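Local coordinates for protein kinase A regulatory subunit, putative (Trypanosoma cruzi, PDB 6FTF) that binds nucleoside analogues such as 7-cyano-7-deazainosine in two cyclic nucleotide-binding domains and probably controls the kinase catalytic subunit independently of cAMP, at residues F26-S29 with E30-N34; D170-E173 with K174-A178. All coordinates share one frame; numbering follows the deposited sequence. Where two conformers were deposited one is given.

Both contacts are helix starts built on the same plan, a capping box between an N-cap residue and a glutamate three positions on, yet they serve different regions of the chain. Contact 1 comes first, where the loop after helix 15-18 runs into helix 30-42 at the surface, its centre about 24 Å from the centre of the chain. Contact 2 follows much later, at the start of helix 171-178, after helix 149-160 and before strand 181-186. Their centres are 31 Å apart and their nearest atoms about 19 Å, so the two do not touch: contact 1 starts a surface helix, contact 2 the helix that places Tyr172 over the ligand base, consistent with a lid.

Contact 1 of 2, residues F26-S29 with E30-N34; sequences FEKS and EDEMN
A capping box starts helix 30-42, with Ser29 as its N-cap and Glu32 as the returning partner. Ser29 OG accepts from Glu32 N at 2.9 Å. The hydroxyl is put there by a chi1 of 70°, which sets OG between the backbone N and the carbonyl carbon; serine suits the site because its side chain is short enough to curl back over the first turn. In exchange, Ser29 N donates to Glu32 OE1 at 2.9 Å, a fairly straight bond (163°) that meets the oxygen on its anti side, 28° out of the carboxylate plane. Glutamate has the length for this return, its chain extended beyond CG. A water bridges the same OE1 to Glu27 O, donating to both, so two donors grip this oxygen and tie the loop to the helix. The first helical turn continues with Met33 N bonded to Ser29 O at 2.9 Å.

In one of its two deposited conformers, Met33 SD rests against Lys28 CB at 3.6 Å, the side chains crossing at about a right angle; Met33 also touches Lys55 and Ala58 of helix 51-60. The bent Lys28 chain lets Met61 O, Gly59 O and Phe26 O hold NZ, the last at 2.8 Å. Lys28 and Met33 take the N' and N4 places of a hydrophobic staple, met here by lysine's aliphatic part, beside the capping box, a classic N-terminal helix motif.

Contact 2 of 2, residues D170-E173 with K174-A178; sequences DSYE and KLQLA. With 7CI (7-cyano-7-deazainosine), chain F.
Helix 171-178 opens with a capping box and carries, in its first turn, a tyrosine whose ring face covers the base of 7-cyano-7-deazainosine in its pocket. Lys174 N donates to O of the N-cap, Asp170, at 2.8 Å, the first backbone bond of the helix, and Leu175 N does the same to Ser171 O. Asp170 OD1 accepts from Glu173 N at 2.8 Å, while Asp170 N donates in return to the anti lone pair of Glu173 OE1 at 3.1 Å. Asp170's short carboxylate can turn onto the N-H three residues on, while Glu173 has the extra methylene, extended beyond CG, to bring OE1 back.

Tyr172, its CG anti to the backbone N (chi1 -175°), lays one face on the purine-like base: ligand C3 sits 3.2 Å above the plane, over the ring centre. Its OH is bonded to Glu111 and Lys103, which should fix the ring at its far end; Glu111 also binds the ligand. Gln176 sends NE2 obliquely toward the ring, 4.2 Å from Tyr172 CE1, and donates from NE2 to a water at 2.6 Å that only weakly reaches the tyrosine OH. Leu175 packs on Arg153 and Ile157 of helix 149-160, Leu177 on Leu160 of that helix and on helix 264-268. An aromatic ring over the base from a helix beyond the beta barrel resembles the aromatic lid of cyclic nucleotide-binding domains in PKA regulatory subunits.

Contact 1 of 2, residues F26-S29 with E30-N34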
ATOM      1  N   PHE A  26      -8.154 -17.920 -17.933  1.00 12.67           N
ATOM      2  CA  PHE A  26      -8.787 -17.370 -19.120  1.00 13.85           C
ATOM      3  C   PHE A  26      -7.673 -16.709 -19.906  1.00 14.39           C
ATOM      4  O   PHE A  26      -7.040 -15.769 -19.422  1.00 14.08           O
ATOM      5  CB  PHE A  26      -9.863 -16.361 -18.727  1.00 15.65           C
ATOM      6  CG  PHE A  26     -10.929 -16.944 -17.851  1.00 15.85           C
ATOM      7  CD1 PHE A  26     -11.985 -17.646 -18.407  1.00 19.67           C
ATOM      8  CD2 PHE A  26     -10.872 -16.809 -16.479  1.00 15.38           C
ATOM      9  CE1 PHE A  26     -12.962 -18.191 -17.609  1.00 23.59           C
ATOM     10  CE2 PHE A  26     -11.850 -17.352 -15.681  1.00 17.45           C
ATOM     11  CZ  PHE A  26     -12.895 -18.047 -16.249  1.00 21.73           C
ATOM     12  N   GLU A  27      -7.419 -17.212 -21.109  1.00 16.94           N
ATOM     13  CA  GLU A  27      -6.196 -16.852 -21.818  1.00 18.42           C
ATOM     14  C   GLU A  27      -6.059 -15.341 -21.955  1.00 15.37           C
ATOM     15  O   GLU A  27      -7.024 -14.641 -22.278  1.00 17.17           O
ATOM     16  CB  GLU A  27      -6.164 -17.512 -23.200  1.00 28.11           C
ATOM     17  CG  GLU A  27      -4.767 -17.534 -23.798  1.00 43.94           C
ATOM     18  CD  GLU A  27      -4.768 -17.759 -25.295  1.00 59.31           C
ATOM     19  OE1 GLU A  27      -5.827 -18.134 -25.843  1.00 63.38           O
ATOM     20  OE2 GLU A  27      -3.708 -17.552 -25.926  1.00 65.43           O
ATOM     21  N   LYS A  28      -4.852 -14.850 -21.693  1.00 15.97           N
ATOM     22  CA  LYS A  28      -4.542 -13.431 -21.714  1.00 16.26           C
ATOM     23  C   LYS A  28      -3.445 -13.187 -22.735  1.00 15.92           C
ATOM     24  O   LYS A  28      -2.520 -13.997 -22.872  1.00 16.62           O
ATOM     25  CB  LYS A  28      -4.013 -12.971 -20.352  1.00 14.92           C
ATOM     26  CG  LYS A  28      -4.963 -13.124 -19.187  1.00 12.63           C
ATOM     27  CD  LYS A  28      -6.189 -12.240 -19.347  1.00 14.17           C
ATOM     28  CE  LYS A  28      -7.053 -12.213 -18.110  1.00 12.68           C
ATOM     29  NZ  LYS A  28      -7.686 -13.494 -17.838  1.00 15.72           N
ATOM     30  N   SER A  29      -3.541 -12.065 -23.444  1.00 14.09           N
ATOM     31  CA  SER A  29      -2.432 -11.605 -24.250  1.00 13.94           C
ATOM     32  C   SER A  29      -1.338 -11.051 -23.335  1.00 12.71           C
ATOM     33  O   SER A  29      -1.561 -10.762 -22.154  1.00 12.50           O
ATOM     34  CB  SER A  29      -2.909 -10.500 -25.182  1.00 14.77           C
ATOM     35  OG  SER A  29      -3.188  -9.350 -24.408  1.00 12.63           O
ATOM     36  N   GLU A  30      -0.143 -10.864 -23.892  1.00 14.79           N
ATOM     37  CA  GLU A  30       0.928 -10.254 -23.120  1.00 14.50           C
ATOM     38  C   GLU A  30       0.535  -8.864 -22.641  1.00 12.83           C
ATOM     39  O   GLU A  30       0.804  -8.497 -21.495  1.00 13.06           O
ATOM     40  CB  GLU A  30       2.199 -10.185 -23.960  1.00 17.38           C
ATOM     41  CG  GLU A  30       3.422  -9.757 -23.163  1.00 51.12           C
ATOM     42  CD  GLU A  30       4.660  -9.612 -24.022  1.00 79.22           C
ATOM     43  OE1 GLU A  30       5.238  -8.504 -24.055  1.00 79.41           O
ATOM     44  OE2 GLU A  30       5.050 -10.605 -24.671  1.00 79.98           O
ATOM     45  N   ASP A  31      -0.117  -8.078 -23.504  1.00 12.11           N
ATOM     46  CA  ASP A  31      -0.521  -6.729 -23.121  1.00 12.15           C
ATOM     47  C   ASP A  31      -1.573  -6.761 -22.017  1.00 11.32           C
ATOM     48  O   ASP A  31      -1.529  -5.935 -21.101  1.00 11.28           O
ATOM     49  CB  ASP A  31      -1.036  -5.953 -24.343  1.00 14.11           C
ATOM     50  CG  ASP A  31       0.082  -5.458 -25.261  1.00 18.53           C
ATOM     51  OD1 ASP A  31       1.174  -5.098 -24.776  1.00 21.31           O
ATOM     52  OD2 ASP A  31      -0.152  -5.400 -26.489  1.00 22.03           O
ATOM     53  N   GLU A  32      -2.521  -7.701 -22.077  1.00 11.09           N
ATOM     54  CA  GLU A  32      -3.490  -7.834 -20.986  1.00 10.75           C
ATOM     55  C   GLU A  32      -2.804  -8.230 -19.688  1.00 10.52           C
ATOM     56  O   GLU A  32      -3.117  -7.691 -18.619  1.00 10.78           O
ATOM     57  CB  GLU A  32      -4.565  -8.870 -21.319  1.00 10.91           C
ATOM     58  CG  GLU A  32      -5.567  -8.423 -22.352  1.00 13.55           C
ATOM     59  CD  GLU A  32      -6.433  -9.563 -22.870  1.00 12.67           C
ATOM     60  OE1 GLU A  32      -6.014 -10.740 -22.850  1.00 14.91           O
ATOM     61  OE2 GLU A  32      -7.566  -9.275 -23.315  1.00 20.37           O
ATOM     62  N   MET A  33      -1.888  -9.202 -19.750  0.61 10.93           N
ATOM     63  CA  MET A  33      -1.151  -9.594 -18.554  0.61 11.27           C
ATOM     64  C   MET A  33      -0.427  -8.403 -17.959  0.61 11.83           C
ATOM     65  O   MET A  33      -0.468  -8.189 -16.741  0.61 11.36           O
ATOM     66  CB  MET A  33      -0.153 -10.704 -18.887  0.61 13.20           C
ATOM     67  CG  MET A  33      -0.796 -12.045 -19.103  0.61 14.14           C
ATOM     68  SD  MET A  33      -1.709 -12.583 -17.649  0.61 14.93           S
ATOM     69  CE  MET A  33      -0.395 -12.882 -16.483  0.61 13.62           C
ATOM     70  N   ASN A  34       0.239  -7.606 -18.794  1.00 11.69           N
ATOM     71  CA  ASN A  34       0.960  -6.449 -18.274  1.00 13.12           C
ATOM     72  C   ASN A  34       0.020  -5.489 -17.555  1.00 11.11           C
ATOM     73  O   ASN A  34       0.338  -4.991 -16.469  1.00 12.11           O
ATOM     74  CB  ASN A  34       1.682  -5.723 -19.405  1.00 14.64           C
ATOM     75  CG  ASN A  34       2.824  -6.535 -19.974  1.00 22.98           C
ATOM     76  OD1 ASN A  34       3.293  -7.489 -19.352  1.00 23.75           O
ATOM     77  ND2 ASN A  34       3.272  -6.164 -21.164  1.00 21.31           N
TER
HETATM   78  O   HOH W   1      -7.305 -12.693 -24.048  1.00 23.53           O

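Contact 2 of 2, residues D170-E173 with K174-A178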
ATOM      1  N   ASP A 170      -9.222   6.595   8.772  1.00 13.15           N
ATOM      2  CA  ASP A 170     -10.213   5.814   9.522  1.00 14.60           C
ATOM      3  C   ASP A 170      -9.759   4.360   9.640  1.00 13.47           C
ATOM      4  O   ASP A 170      -8.714   3.993   9.111  1.00 11.93           O
ATOM      5  CB  ASP A 170     -11.619   5.945   8.934  1.00 15.39           C
ATOM      6  CG  ASP A 170     -11.727   5.446   7.508  1.00 17.94           C
ATOM      7  OD1 ASP A 170     -10.948   4.575   7.073  1.00 14.32           O
ATOM      8  OD2 ASP A 170     -12.626   5.944   6.795  1.00 31.73           O
ATOM      9  N   SER A 171     -10.552   3.511  10.323  1.00 11.95           N
ATOM     10  CA  SER A 171     -10.144   2.126  10.547  1.00 11.71           C
ATOM     11  C   SER A 171      -9.891   1.439   9.218  1.00  8.95           C
ATOM     12  O   SER A 171      -8.881   0.773   9.040  1.00 11.16           O
ATOM     13  CB  SER A 171     -11.201   1.349  11.353  1.00 14.32           C
ATOM     14  OG  SER A 171     -10.720   0.037  11.676  1.00 15.64           O
ATOM     15  N   TYR A 172     -10.830   1.601   8.272  1.00 11.35           N
ATOM     16  CA  TYR A 172     -10.715   0.985   6.950  1.00  9.05           C
ATOM     17  C   TYR A 172      -9.385   1.347   6.319  1.00  8.35           C
ATOM     18  O   TYR A 172      -8.696   0.485   5.780  1.00  8.41           O
ATOM     19  CB  TYR A 172     -11.868   1.435   6.045  1.00 10.16           C
ATOM     20  CG  TYR A 172     -11.887   0.746   4.696  1.00  8.71           C
ATOM     21  CD1 TYR A 172     -11.192   1.265   3.604  1.00 10.58           C
ATOM     22  CD2 TYR A 172     -12.588  -0.439   4.503  1.00  9.15           C
ATOM     23  CE1 TYR A 172     -11.204   0.631   2.367  1.00 10.46           C
ATOM     24  CE2 TYR A 172     -12.603  -1.072   3.272  1.00  8.99           C
ATOM     25  CZ  TYR A 172     -11.898  -0.532   2.221  1.00  8.87           C
ATOM     26  OH  TYR A 172     -11.899  -1.131   0.978  1.00 11.55           O
ATOM     27  N   GLU A 173      -9.042   2.625   6.341  1.00  8.73           N
ATOM     28  CA  GLU A 173      -7.802   3.073   5.714  1.00  8.71           C
ATOM     29  C   GLU A 173      -6.569   2.609   6.479  1.00  7.34           C
ATOM     30  O   GLU A 173      -5.541   2.299   5.877  1.00  8.47           O
ATOM     31  CB  GLU A 173      -7.813   4.590   5.579  1.00  9.57           C
ATOM     32  CG  GLU A 173      -8.820   5.083   4.578  1.00 11.43           C
ATOM     33  CD  GLU A 173      -8.993   6.589   4.597  1.00 16.42           C
ATOM     34  OE1 GLU A 173      -9.055   7.174   5.709  1.00 17.09           O
ATOM     35  OE2 GLU A 173      -9.084   7.177   3.483  1.00 20.56           O
ATOM     36  N   LYS A 174      -6.634   2.570   7.805  1.00  8.18           N
ATOM     37  CA  LYS A 174      -5.524   2.014   8.574  1.00  8.43           C
ATOM     38  C   LYS A 174      -5.309   0.542   8.250  1.00  7.81           C
ATOM     39  O   LYS A 174      -4.174   0.076   8.138  1.00  8.66           O
ATOM     40  CB  LYS A 174      -5.761   2.213  10.076  1.00  9.06           C
ATOM     41  CG  LYS A 174      -5.698   3.674  10.519  1.00 11.50           C
ATOM     42  CD  LYS A 174      -5.737   3.806  12.040  1.00 12.50           C
ATOM     43  CE  LYS A 174      -5.783   5.249  12.525  1.00 15.35           C
ATOM     44  NZ  LYS A 174      -7.169   5.674  12.802  1.00 15.84           N
ATOM     45  N   LEU A 175      -6.396  -0.205   8.083  1.00  8.30           N
ATOM     46  CA  LEU A 175      -6.274  -1.619   7.738  1.00  8.05           C
ATOM     47  C   LEU A 175      -5.735  -1.805   6.325  1.00  7.86           C
ATOM     48  O   LEU A 175      -4.992  -2.763   6.071  1.00  8.82           O
ATOM     49  CB  LEU A 175      -7.615  -2.308   7.893  1.00  9.39           C
ATOM     50  CG  LEU A 175      -8.053  -2.399   9.360  1.00 10.11           C
ATOM     51  CD1 LEU A 175      -9.533  -2.684   9.432  1.00 12.78           C
ATOM     52  CD2 LEU A 175      -7.251  -3.447  10.127  1.00 10.60           C
ATOM     53  N   GLN A 176      -6.076  -0.896   5.409  1.00  8.05           N
ATOM     54  CA  GLN A 176      -5.516  -0.917   4.055  1.00  8.39           C
ATOM     55  C   GLN A 176      -4.004  -0.715   4.087  1.00  9.44           C
ATOM     56  O   GLN A 176      -3.268  -1.356   3.328  1.00 10.17           O
ATOM     57  CB  GLN A 176      -6.221   0.154   3.221  1.00 10.37           C
ATOM     58  CG  GLN A 176      -5.737   0.435   1.832  1.00 12.56           C
ATOM     59  CD  GLN A 176      -6.712   1.341   1.130  1.00 15.74           C
ATOM     60  OE1 GLN A 176      -6.743   2.564   1.356  1.00 18.99           O
ATOM     61  NE2 GLN A 176      -7.560   0.749   0.342  1.00 15.63           N
ATOM     62  N   LEU A 177      -3.518   0.153   4.970  1.00  8.93           N
ATOM     63  CA  LEU A 177      -2.080   0.278   5.180  1.00  8.49           C
ATOM     64  C   LEU A 177      -1.508  -1.019   5.749  1.00  8.08           C
ATOM     65  O   LEU A 177      -0.471  -1.514   5.292  1.00  8.66           O
ATOM     66  CB  LEU A 177      -1.808   1.483   6.083  1.00  9.27           C
ATOM     67  CG  LEU A 177      -0.372   1.641   6.544  1.00  9.84           C
ATOM     68  CD1 LEU A 177       0.604   1.814   5.396  1.00 11.36           C
ATOM     69  CD2 LEU A 177      -0.284   2.806   7.490  1.00 11.90           C
ATOM     70  N   ALA A 178      -2.160  -1.574   6.771  1.00  7.82           N
ATOM     71  CA  ALA A 178      -1.665  -2.800   7.391  1.00  8.35           C
ATOM     72  C   ALA A 178      -1.489  -3.916   6.366  1.00  8.06           C
ATOM     73  O   ALA A 178      -0.558  -4.734   6.477  1.00  8.57           O
ATOM     74  CB  ALA A 178      -2.610  -3.268   8.496  1.00  8.10           C
TER
HETATM   75  C1  7CI F 605     -16.165  -1.167   0.186  1.00 11.60           C
HETATM   76  N1  7CI F 605     -16.376  -0.583   1.548  1.00 11.23           N
HETATM   77  O1  7CI F 605     -17.431  -1.506  -0.358  1.00 10.93           O
HETATM   78  C2  7CI F 605     -15.689   0.454   2.030  1.00 11.02           C
HETATM   79  N2  7CI F 605     -14.670   1.164   1.484  1.00 12.11           N
HETATM   80  O2  7CI F 605     -14.619  -2.518  -0.910  1.00 11.22           O
HETATM   81  C3  7CI F 605     -14.129   2.158   2.211  1.00 11.97           C
HETATM   82  N3  7CI F 605     -14.613   2.455   3.492  1.00 13.86           N
HETATM   83  O3  7CI F 605     -15.909  -4.673  -0.179  1.00 10.94           O
HETATM   84  C4  7CI F 605     -15.631   1.748   4.052  1.00 13.00           C
HETATM   85  N4  7CI F 605     -18.785  -0.437   5.697  1.00 23.08           N
HETATM   86  C5  7CI F 605     -16.219   0.706   3.336  1.00 12.99           C
HETATM   87  O5  7CI F 605     -15.994   2.080   5.218  1.00 18.63           O
HETATM   88  C6  7CI F 605     -17.293  -0.232   3.586  1.00 13.23           C
HETATM   89  C7  7CI F 605     -17.341  -0.994   2.409  1.00 12.93           C
HETATM   90  C8  7CI F 605     -18.109  -0.342   4.740  1.00 17.72           C
HETATM   91  C9  7CI F 605     -15.387  -2.400   0.217  1.00 10.24           C
HETATM   92  C10 7CI F 605     -16.400  -3.417   0.302  1.00 10.19           C
HETATM   93  C11 7CI F 605     -17.467  -2.889  -0.636  1.00 10.57           C
HETATM   94  C12 7CI F 605     -18.920  -3.479  -0.353  1.00 11.42           C
HETATM   95  O4  7CI F 605     -19.212  -3.405   1.026  1.00 11.79           O
HETATM   96  O   HOH W   2      -8.719  -1.529  -0.340  1.00 22.51           O